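Side-chain contacts in secreted effector protein SifA (PDB 3CXB), which acts in the host cell as a virulence effector required for endosomal tubulation and formation of Salmonella-induced filaments, and interacts with host PLEKHM2 (SKIP): residues K132-D136 and I137-H141; E289-E292 and A293-Q297. All coordinates share one frame; numbering follows the deposited sequence.

In the fold
Contact 1 lies in the linker that leaves strand 126-132, an outer strand of the five-stranded antiparallel sheet, and runs to strand 145-153 at the border of the three-stranded one. Contact 2 lies within helix 283-303, against which the second half of this linker is laid. The centres of the two contacts are about 13 Å apart, and their residues meet directly. Leu138 CD2 packs on Ile290 CD1 at 3.4 Å, and Ile137 CB lies 3.8 Å from Ala293 CB. At the margin of this apolar seam, Ser140 OG comes within 3.0 Å of Glu289 OE1, a probable hydrogen bond. Contact 1 thus lies within the linker, and contact 2 within the helix that the linker packs on.

Contact 1. Residues K132-D136 and I137-H141; sequences KDRPD and ILKSH
Asp136 OD2 accepts two backbone N-H groups, one from Leu138 within the same turn of chain and one from Ala146 on the adjoining strand. The first, 3.0 Å from Leu138 N to Asp136 OD2 with an N-H...O angle of 151°, closes an Asx turn. The amide reaches OD2 from above the carboxylate plane, 61° out of it. With CG anti to the backbone N (chi1 179°), the carboxylate of Asp136 folds forward beside its own carbonyl carbon and meets the chain that follows. A second bond spans five residues: Lys139 NZ donates to Arg134 O at 2.7 Å, tilted out of that carbonyl's plane. The lysine chain bends at chi2 and then runs extended back along the linker, so that its CD passes beside Asp136 O and its NZ ends beside Arg134 CB. Lys139 NZ remains 4.8 Å from Asp136 OD1; their opposite charges may still attract, but without direct pairing. Beyond the Asx turn, Leu138 to His141 form a type I beta turn, closed by His141 N on Leu138 O at 3.1 Å. These two turns lie in the linker between strands 126-132 and 145-153, with Ile137 packed on Ala146 and Ile148 of strand 145-153 and the buried Leu138 touching Ala146 on that strand and Met286 and Ile290 of helix 283-303.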
# COMPACT_ATOMS: atom_id res chain seq x y z
N LYS A 132 13.62 -0.44 12.08
CA LYS A 132 14.37 -0.09 10.90
C LYS A 132 14.05 -1.10 9.83
O LYS A 132 14.37 -2.27 9.98
CB LYS A 132 15.86 -0.10 11.18
CG LYS A 132 16.69 -0.10 9.91
CD LYS A 132 18.11 0.33 10.15
CE LYS A 132 18.18 1.80 10.50
NZ LYS A 132 19.60 2.30 10.44
N ASP A 133 13.41 -0.68 8.75
CA ASP A 133 13.11 -1.61 7.69
C ASP A 133 14.01 -1.31 6.51
O ASP A 133 14.86 -0.43 6.58
CB ASP A 133 11.62 -1.56 7.32
CG ASP A 133 11.16 -0.19 6.89
OD1 ASP A 133 11.82 0.81 7.24
OD2 ASP A 133 10.11 -0.11 6.20
N ARG A 134 13.86 -2.03 5.41
CA ARG A 134 14.75 -1.77 4.30
C ARG A 134 14.03 -1.34 3.05
O ARG A 134 13.87 -2.12 2.12
CB ARG A 134 15.63 -3.00 4.06
CG ARG A 134 16.64 -3.19 5.20
CD ARG A 134 17.41 -4.50 5.12
NE ARG A 134 18.20 -4.70 6.34
CZ ARG A 134 18.95 -5.78 6.59
NH1 ARG A 134 19.62 -5.87 7.73
NH2 ARG A 134 19.02 -6.76 5.70
N PRO A 135 13.59 -0.08 3.02
CA PRO A 135 12.88 0.47 1.86
C PRO A 135 13.81 0.58 0.66
O PRO A 135 14.75 1.40 0.64
CB PRO A 135 12.41 1.82 2.37
CG PRO A 135 13.53 2.22 3.30
CD PRO A 135 13.76 0.94 4.07
N ASP A 136 13.58 -0.27 -0.33
CA ASP A 136 14.35 -0.26 -1.56
C ASP A 136 13.50 -1.05 -2.51
O ASP A 136 13.45 -2.27 -2.45
CB ASP A 136 15.71 -0.94 -1.41
CG ASP A 136 16.50 -0.95 -2.73
OD1 ASP A 136 17.56 -1.62 -2.82
OD2 ASP A 136 16.06 -0.28 -3.69
N ILE A 137 12.82 -0.33 -3.39
CA ILE A 137 11.93 -0.96 -4.34
C ILE A 137 12.68 -1.70 -5.43
O ILE A 137 12.08 -2.45 -6.20
CB ILE A 137 10.96 0.08 -4.96
CG1 ILE A 137 11.73 1.02 -5.90
CG2 ILE A 137 10.27 0.87 -3.83
CD1 ILE A 137 10.82 1.96 -6.68
N LEU A 138 14.00 -1.51 -5.48
CA LEU A 138 14.85 -2.16 -6.48
C LEU A 138 15.70 -3.18 -5.76
O LEU A 138 16.94 -3.13 -5.80
CB LEU A 138 15.75 -1.13 -7.14
CG LEU A 138 15.04 0.01 -7.87
CD1 LEU A 138 16.07 1.04 -8.25
CD2 LEU A 138 14.31 -0.50 -9.11
N LYS A 139 15.02 -4.10 -5.08
CA LYS A 139 15.69 -5.13 -4.32
C LYS A 139 16.53 -6.05 -5.19
O LYS A 139 17.65 -6.39 -4.84
CB LYS A 139 14.65 -5.93 -3.54
CG LYS A 139 15.00 -6.14 -2.07
CD LYS A 139 15.04 -4.83 -1.31
CE LYS A 139 15.50 -5.07 0.11
NZ LYS A 139 15.55 -3.82 0.91
N SER A 140 15.99 -6.43 -6.35
CA SER A 140 16.69 -7.31 -7.27
C SER A 140 17.90 -6.65 -7.93
O SER A 140 18.57 -7.27 -8.76
CB SER A 140 15.73 -7.80 -8.35
OG SER A 140 15.12 -6.72 -9.03
N HIS A 141 18.18 -5.40 -7.58
CA HIS A 141 19.32 -4.70 -8.13
C HIS A 141 20.23 -4.26 -7.00
O HIS A 141 19.89 -3.38 -6.21
CB HIS A 141 18.87 -3.48 -8.94
CG HIS A 141 18.03 -3.83 -10.12
ND1 HIS A 141 18.47 -4.67 -11.13
CD2 HIS A 141 16.76 -3.48 -10.46
CE1 HIS A 141 17.51 -4.81 -12.03
NE2 HIS A 141 16.47 -4.10 -11.64

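Contact 2. Residues E289-E292 and A293-Q297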
# COMPACT_ATOMS: atom_id res chain seq x y z
N GLU A 289 10.29 -2.50 -13.15
CA GLU A 289 10.18 -2.79 -11.74
C GLU A 289 9.70 -1.53 -11.02
O GLU A 289 8.75 -1.58 -10.25
CB GLU A 289 11.52 -3.26 -11.19
CG GLU A 289 11.48 -3.67 -9.74
CD GLU A 289 12.40 -4.85 -9.44
OE1 GLU A 289 12.65 -5.12 -8.25
OE2 GLU A 289 12.85 -5.50 -10.40
N ILE A 290 10.37 -0.41 -11.29
CA ILE A 290 10.00 0.87 -10.68
C ILE A 290 8.50 1.03 -10.83
O ILE A 290 7.77 1.18 -9.84
CB ILE A 290 10.64 2.07 -11.43
CG1 ILE A 290 12.16 1.93 -11.50
CG2 ILE A 290 10.20 3.37 -10.77
CD1 ILE A 290 12.90 2.34 -10.23
N VAL A 291 8.05 0.99 -12.08
CA VAL A 291 6.64 1.15 -12.40
C VAL A 291 5.76 0.26 -11.54
O VAL A 291 4.84 0.75 -10.89
CB VAL A 291 6.35 0.82 -13.88
CG1 VAL A 291 4.86 0.97 -14.16
CG2 VAL A 291 7.14 1.74 -14.79
N GLU A 292 6.06 -1.03 -11.54
CA GLU A 292 5.27 -1.98 -10.77
C GLU A 292 5.22 -1.68 -9.27
O GLU A 292 4.18 -1.88 -8.62
CB GLU A 292 5.78 -3.41 -11.00
CG GLU A 292 4.92 -4.45 -10.31
CD GLU A 292 5.43 -5.87 -10.51
OE1 GLU A 292 5.71 -6.24 -11.68
OE2 GLU A 292 5.54 -6.62 -9.51
N ALA A 293 6.33 -1.19 -8.72
CA ALA A 293 6.36 -0.87 -7.30
C ALA A 293 5.45 0.31 -7.01
O ALA A 293 4.64 0.26 -6.09
CB ALA A 293 7.77 -0.55 -6.86
N ILE A 294 5.57 1.38 -7.80
CA ILE A 294 4.73 2.56 -7.60
C ILE A 294 3.24 2.26 -7.84
O ILE A 294 2.36 2.69 -7.07
CB ILE A 294 5.15 3.72 -8.53
CG1 ILE A 294 6.65 3.99 -8.39
CG2 ILE A 294 4.37 4.99 -8.16
CD1 ILE A 294 7.21 5.01 -9.38
N SER A 295 2.96 1.51 -8.89
CA SER A 295 1.59 1.18 -9.19
C SER A 295 0.99 0.40 -8.02
O SER A 295 -0.05 0.79 -7.50
CB SER A 295 1.51 0.38 -10.48
OG SER A 295 1.97 1.17 -11.57
N ASP A 296 1.64 -0.68 -7.60
CA ASP A 296 1.14 -1.46 -6.48
C ASP A 296 0.73 -0.57 -5.31
O ASP A 296 -0.39 -0.65 -4.80
CB ASP A 296 2.20 -2.47 -5.99
CG ASP A 296 2.22 -3.75 -6.81
OD1 ASP A 296 2.95 -4.70 -6.45
OD2 ASP A 296 1.51 -3.81 -7.83
N GLN A 297 1.65 0.28 -4.88
CA GLN A 297 1.38 1.17 -3.75
C GLN A 297 0.24 2.15 -4.02
O GLN A 297 -0.58 2.42 -3.13
CB GLN A 297 2.65 1.92 -3.36
CG GLN A 297 3.70 1.06 -2.66
CD GLN A 297 5.00 1.81 -2.37
OE1 GLN A 297 5.00 2.89 -1.78
NE2 GLN A 297 6.12 1.22 -2.78
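Within the long alpha helix 283-303, residues 289-297 form a middle portion with the regular i to i+4 hydrogen-bond ladder: Ala293 N on Glu289 O, Ile294 N on Ile290 O, Ser295 N on Val291 O and Asp296 N on Glu292 O. Side chains one turn apart share a face, and three such pairs point to different surroundings. On the buried face Ile290 and Ile294 lie side by side and point the same way, Ile290 CG2 touching Ile294 CD1 at 3.7 Å. Ile290 CG2 stands anti to its backbone N, on the side of the carbonyl carbon, which brings this methyl up to the next turn. Both isoleucines face the three-stranded sheet, packing on Leu166 and Pro161 of strand 158-167 respectively. Another face bears two acids, with Glu292 OE2 and Asp296 OD1 4.4 Å apart. Their like charges are probably eased by Lys209, which forms a salt bridge with Asp296 OD2 and a long, weak ion pair with Glu292 OE2; Tyr205 OH also hydrogen-bonds to Asp296 OD2. Ser295 turns toward helix 258-267, where it touches Ile258, Glu259 and Val262. Its hydroxyl is beside the backbone N (chi1 -63°), a torsion that swings OG back to the preceding turn. Val291 O consequently accepts twice: Ser295 N binds at 2.8 Å, while Ser295 OG donates at 3.0 Å from above the carbonyl plane, 49° out of it.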